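Local coordinates for uncharacterized protein, cytosolic disulfide reductase DsbM (Pseudomonas aeruginosa PAO1, PDB 5HFI) that probably reduces disulfide bonds in the cytosol as a DsbA-like member of the thioredoxin superfamily, and binds glutathione, at residues Leu175-Gly179 against Phe180-Ala184; Cys31-Thr34 against Gly35-Val38. All coordinates share one frame; numbering follows the deposited sequence.

Interaction 1. Residues Leu175-Gly179 against Phe180-Ala184; sequences LGAAG and FPTFA. With GSH (glutathione), chain B.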
loop_
_atom_site.group_PDB
_atom_site.type_symbol
_atom_site.label_atom_id
_atom_site.label_comp_id
_atom_site.label_asym_id
_atom_site.label_seq_id
_atom_site.Cartn_x
_atom_site.Cartn_y
_atom_site.Cartn_z
ATOM N N LEU A 175 -4.792 15.199 -10.748
ATOM C CA LEU A 175 -4.038 15.863 -9.693
ATOM C C LEU A 175 -2.619 16.215 -10.113
ATOM O O LEU A 175 -1.890 16.828 -9.324
ATOM C CB LEU A 175 -3.997 14.982 -8.440
ATOM C CG LEU A 175 -5.358 14.618 -7.842
ATOM C CD1 LEU A 175 -5.203 13.682 -6.652
ATOM C CD2 LEU A 175 -6.125 15.876 -7.450
ATOM N N GLY A 176 -2.213 15.853 -11.328
ATOM C CA GLY A 176 -0.827 16.016 -11.718
ATOM C C GLY A 176 0.141 15.197 -10.897
ATOM O O GLY A 176 1.339 15.493 -10.884
ATOM N N ALA A 177 -0.346 14.166 -10.209
ATOM C CA ALA A 177 0.503 13.380 -9.325
ATOM C C ALA A 177 1.439 12.496 -10.137
ATOM O O ALA A 177 1.003 11.766 -11.032
ATOM C CB ALA A 177 -0.352 12.530 -8.387
ATOM N N ALA A 178 2.731 12.563 -9.820
ATOM C CA ALA A 178 3.736 11.799 -10.547
ATOM C C ALA A 178 3.869 10.365 -10.053
ATOM O O ALA A 178 4.285 9.491 -10.822
ATOM C CB ALA A 178 5.096 12.498 -10.454
ATOM N N GLY A 179 3.530 10.094 -8.795
ATOM C CA GLY A 179 3.673 8.748 -8.277
ATOM C C GLY A 179 3.139 8.538 -6.877
ATOM O O GLY A 179 2.211 9.225 -6.437
ATOM N N PHE A 180 3.731 7.580 -6.172
ATOM C CA PHE A 180 3.267 7.172 -4.852
ATOM C C PHE A 180 4.385 7.333 -3.828
ATOM O O PHE A 180 5.554 7.183 -4.169
ATOM C CB PHE A 180 2.797 5.720 -4.881
ATOM C CG PHE A 180 2.228 5.294 -6.197
ATOM C CD1 PHE A 180 3.020 4.641 -7.124
ATOM C CD2 PHE A 180 0.905 5.544 -6.511
ATOM C CE1 PHE A 180 2.507 4.251 -8.338
ATOM C CE2 PHE A 180 0.384 5.150 -7.727
ATOM C CZ PHE A 180 1.188 4.505 -8.641
ATOM N N PRO A 181 4.034 7.616 -2.567
ATOM C CA PRO A 181 2.696 7.842 -2.011
ATOM C C PRO A 181 2.134 9.205 -2.389
ATOM O O PRO A 181 2.905 10.146 -2.555
ATOM C CB PRO A 181 2.927 7.780 -0.500
ATOM C CG PRO A 181 4.357 8.111 -0.325
ATOM C CD PRO A 181 5.063 7.576 -1.521
ATOM N N THR A 182 0.813 9.307 -2.517
ATOM C CA THR A 182 0.147 10.593 -2.701
ATOM C C THR A 182 -1.103 10.617 -1.838
ATOM O O THR A 182 -1.944 9.718 -1.937
ATOM C CB THR A 182 -0.209 10.843 -4.171
ATOM O OG1 THR A 182 0.990 10.936 -4.954
ATOM C CG2 THR A 182 -1.001 12.135 -4.318
ATOM N N PHE A 183 -1.213 11.632 -0.984
ATOM C CA PHE A 183 -2.383 11.846 -0.144
ATOM C C PHE A 183 -3.119 13.096 -0.605
ATOM O O PHE A 183 -2.499 14.132 -0.862
ATOM C CB PHE A 183 -1.996 12.007 1.330
ATOM C CG PHE A 183 -1.612 10.723 2.011
ATOM C CD1 PHE A 183 -2.585 9.865 2.494
ATOM C CD2 PHE A 183 -0.281 10.391 2.197
ATOM C CE1 PHE A 183 -2.238 8.689 3.138
ATOM C CE2 PHE A 183 0.074 9.214 2.842
ATOM C CZ PHE A 183 -0.907 8.364 3.311
ATOM N N ALA A 184 -4.443 13.001 -0.695
ATOM C CA ALA A 184 -5.261 14.141 -1.087
ATOM C C ALA A 184 -6.481 14.210 -0.183
ATOM O O ALA A 184 -7.148 13.197 0.042
ATOM C CB ALA A 184 -5.688 14.047 -2.556
HETATM N N1 GSH B . 8.002 10.158 -1.744
HETATM C CA1 GSH B . 9.386 10.053 -2.170
HETATM C C1 GSH B . 10.119 11.360 -1.879
HETATM O O11 GSH B . 10.930 11.827 -2.723
HETATM O O12 GSH B . 9.913 11.972 -0.796
HETATM C CB1 GSH B . 9.434 9.762 -3.667
HETATM C CG1 GSH B . 8.238 8.891 -4.034
HETATM C CD1 GSH B . 8.587 7.979 -5.207
HETATM O OE1 GSH B . 9.532 8.212 -5.885
HETATM N N2 GSH B . 7.758 6.820 -5.483
HETATM C CA2 GSH B . 8.076 5.948 -6.597
HETATM C C2 GSH B . 7.395 6.514 -7.843
HETATM O O2 GSH B . 6.211 6.601 -7.886
HETATM C CB2 GSH B . 7.563 4.533 -6.321
HETATM S SG2 GSH B . 7.997 3.983 -4.640
HETATM N N3 GSH B . 8.193 6.960 -8.971
HETATM C CA3 GSH B . 7.550 7.507 -10.152
HETATM C C3 GSH B . 6.733 6.421 -10.848
HETATM O O31 GSH B . 5.548 6.656 -11.202
HETATM O O32 GSH B . 7.247 5.294 -11.066
#

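Interaction 2. Residues Cys31-Thr34 against Gly35-Val38; sequences CEVT and GLDV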
loop_
_atom_site.group_PDB
_atom_site.type_symbol
_atom_site.label_atom_id
_atom_site.label_comp_id
_atom_site.label_asym_id
_atom_site.label_seq_id
_atom_site.Cartn_x
_atom_site.Cartn_y
_atom_site.Cartn_z
ATOM N N CYS A 31 -6.033 6.428 9.925
ATOM C CA CYS A 31 -7.187 5.588 10.220
ATOM C C CYS A 31 -7.647 5.691 11.667
ATOM O O CYS A 31 -8.670 5.091 12.012
ATOM C CB CYS A 31 -6.872 4.132 9.875
ATOM S SG CYS A 31 -6.675 3.839 8.108
ATOM N N GLU A 32 -6.934 6.430 12.513
ATOM C CA GLU A 32 -7.320 6.623 13.904
ATOM C C GLU A 32 -8.008 7.959 14.149
ATOM O O GLU A 32 -8.429 8.222 15.279
ATOM C CB GLU A 32 -6.090 6.509 14.811
ATOM C CG GLU A 32 -5.359 5.183 14.705
ATOM C CD GLU A 32 -3.938 5.264 15.227
ATOM O OE1 GLU A 32 -3.546 6.344 15.718
ATOM O OE2 GLU A 32 -3.211 4.252 15.141
ATOM N N VAL A 33 -8.127 8.802 13.129
ATOM C CA VAL A 33 -8.712 10.131 13.282
ATOM C C VAL A 33 -10.229 9.995 13.187
ATOM O O VAL A 33 -10.765 9.645 12.131
ATOM C CB VAL A 33 -8.177 11.105 12.227
ATOM C CG1 VAL A 33 -9.027 12.366 12.193
ATOM C CG2 VAL A 33 -6.725 11.444 12.503
ATOM N N THR A 34 -10.923 10.271 14.288
ATOM C CA THR A 34 -12.376 10.172 14.301
ATOM C C THR A 34 -12.991 11.223 13.384
ATOM O O THR A 34 -12.582 12.387 13.382
ATOM C CB THR A 34 -12.913 10.339 15.724
ATOM O OG1 THR A 34 -12.883 11.724 16.088
ATOM C CG2 THR A 34 -12.065 9.546 16.705
ATOM N N GLY A 35 -13.977 10.801 12.592
ATOM C CA GLY A 35 -14.626 11.674 11.641
ATOM C C GLY A 35 -13.956 11.758 10.288
ATOM O O GLY A 35 -14.508 12.396 9.382
ATOM N N LEU A 36 -12.791 11.140 10.120
ATOM C CA LEU A 36 -12.067 11.163 8.856
ATOM C C LEU A 36 -12.271 9.843 8.125
ATOM O O LEU A 36 -12.024 8.771 8.686
ATOM C CB LEU A 36 -10.576 11.413 9.081
ATOM C CG LEU A 36 -9.703 11.453 7.826
ATOM C CD1 LEU A 36 -10.036 12.676 6.981
ATOM C CD2 LEU A 36 -8.224 11.429 8.188
ATOM N N ASP A 37 -12.724 9.929 6.879
ATOM C CA ASP A 37 -12.837 8.770 6.005
ATOM C C ASP A 37 -11.567 8.632 5.175
ATOM O O ASP A 37 -11.031 9.624 4.674
ATOM C CB ASP A 37 -14.055 8.911 5.091
ATOM C CG ASP A 37 -14.187 7.764 4.110
ATOM O OD1 ASP A 37 -13.848 6.621 4.480
ATOM O OD2 ASP A 37 -14.632 8.008 2.969
ATOM N N VAL A 38 -11.079 7.400 5.043
ATOM C CA VAL A 38 -9.849 7.113 4.309
ATOM C C VAL A 38 -10.174 6.138 3.182
ATOM O O VAL A 38 -10.687 5.041 3.437
ATOM C CB VAL A 38 -8.755 6.541 5.226
ATOM C CG1 VAL A 38 -7.539 6.136 4.405
ATOM C CG2 VAL A 38 -8.365 7.556 6.287
#

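Interaction 1. Residues Leu175-Gly179 against Phe180-Ala184
Thr182 OG1 donates a hydrogen bond to the carbonyl of Gly179, at 2.6 Å from O, and so fastens the loop to the start of the strand. The hydroxyl lies anti to its own carbonyl carbon (chi1 -64°), which turns it back toward the loop; it meets the acceptor at a C=O...OG1 angle of 159°, tilted 19° from the carbonyl plane.

Apolar contacts run beside this bond. Ala177 CB rests against the Thr182 side chain, 4.1 Å from CG2, while Leu175 CD1 reaches Ala184 CB at 4.1 Å; the leucine is long enough to span the gap between loop and strand, and the small Ala177 and Ala184 meet their partners with CB alone. Gly179 CA sits over one face of the Phe180 ring.

Glutathione pairs with the backbone of Phe180 like a short strand: Phe180 N donates to GSH O2 (3.2 Å), and GSH N2 donates to Phe180 O (2.6 Å). Gly179, with no side chain, brings its CA within 3.3 Å of GSH O2, so the ligand lies directly against the backbone. The peptide bond before Pro181 is cis, the cis-proline of the thioredoxin fold, whose preceding residue commonly offers its backbone to substrate.

A Schellman motif ends helix 159-174, with Gly176 taking the positive phi, and strand 182-186 follows the loop, lying between strands 8-13 and 191-193, while Phe180 and Pro181 touch Cys20 of helix 18-22.

Interaction 2. Residues Cys31-Thr34 against Gly35-Val38
Leu36 and Val33 both start with a branch anti to the backbone N: CG of Leu36 (chi1 180°) and CG1 of Val33 (chi1 167°). These torsions bring the two side chains together obliquely, Val33 CG1 lying 3.6 Å from Leu36 CB and Leu36 CD2 lying 4.1 Å from Val33 CB. Beneath them the backbone closes on itself: Leu36 N donates to Val33 O over 3.2 Å, although the donor stands 42° out of the carbonyl plane. This is the closing bond of a type II beta turn from Val33 to Leu36. Gly35 holds its third position with positive phi, the usual place for glycine in such a turn, its bare CA leaving room beside the carbonyl oxygen of Thr34; Thr34, at the second position, is exposed, as suits a polar residue at a turn's corner. The turn links helix 24-30 to strand 37-42 in the thioredoxin-type domain, and helix 203-215 receives its apolar side, Val33 touching Leu214 and Leu36 touching Leu210. Farther along the two arms, Cys31 SG approaches Val38 CG1 at 4.4 Å, a loose apolar contact. Outside the contact, Asp37 and Glu32 form salt bridges with Arg39 and Arg207 respectively, the second tying the turn to helix 203-215.

From the N terminus, strand 8-13 is followed by helices 18-22 and 24-30, and interaction 2 then closes the tight turn that leads into strand 37-42, at one edge of the sheet. A long helical section, from helix 56-59 to helix 159-174, intervenes before interaction 1 closes the loop into strand 182-186. The two therefore lie in series, neither nesting nor crossing, with centres about 20 Å apart and no direct touch. Both feed strands of the same mixed sheet, where strand 8-13 runs between 37-42 and 182-186. Interaction 1 shapes part of the glutathione pocket, whereas interaction 2 lies away from it, against helix 203-215.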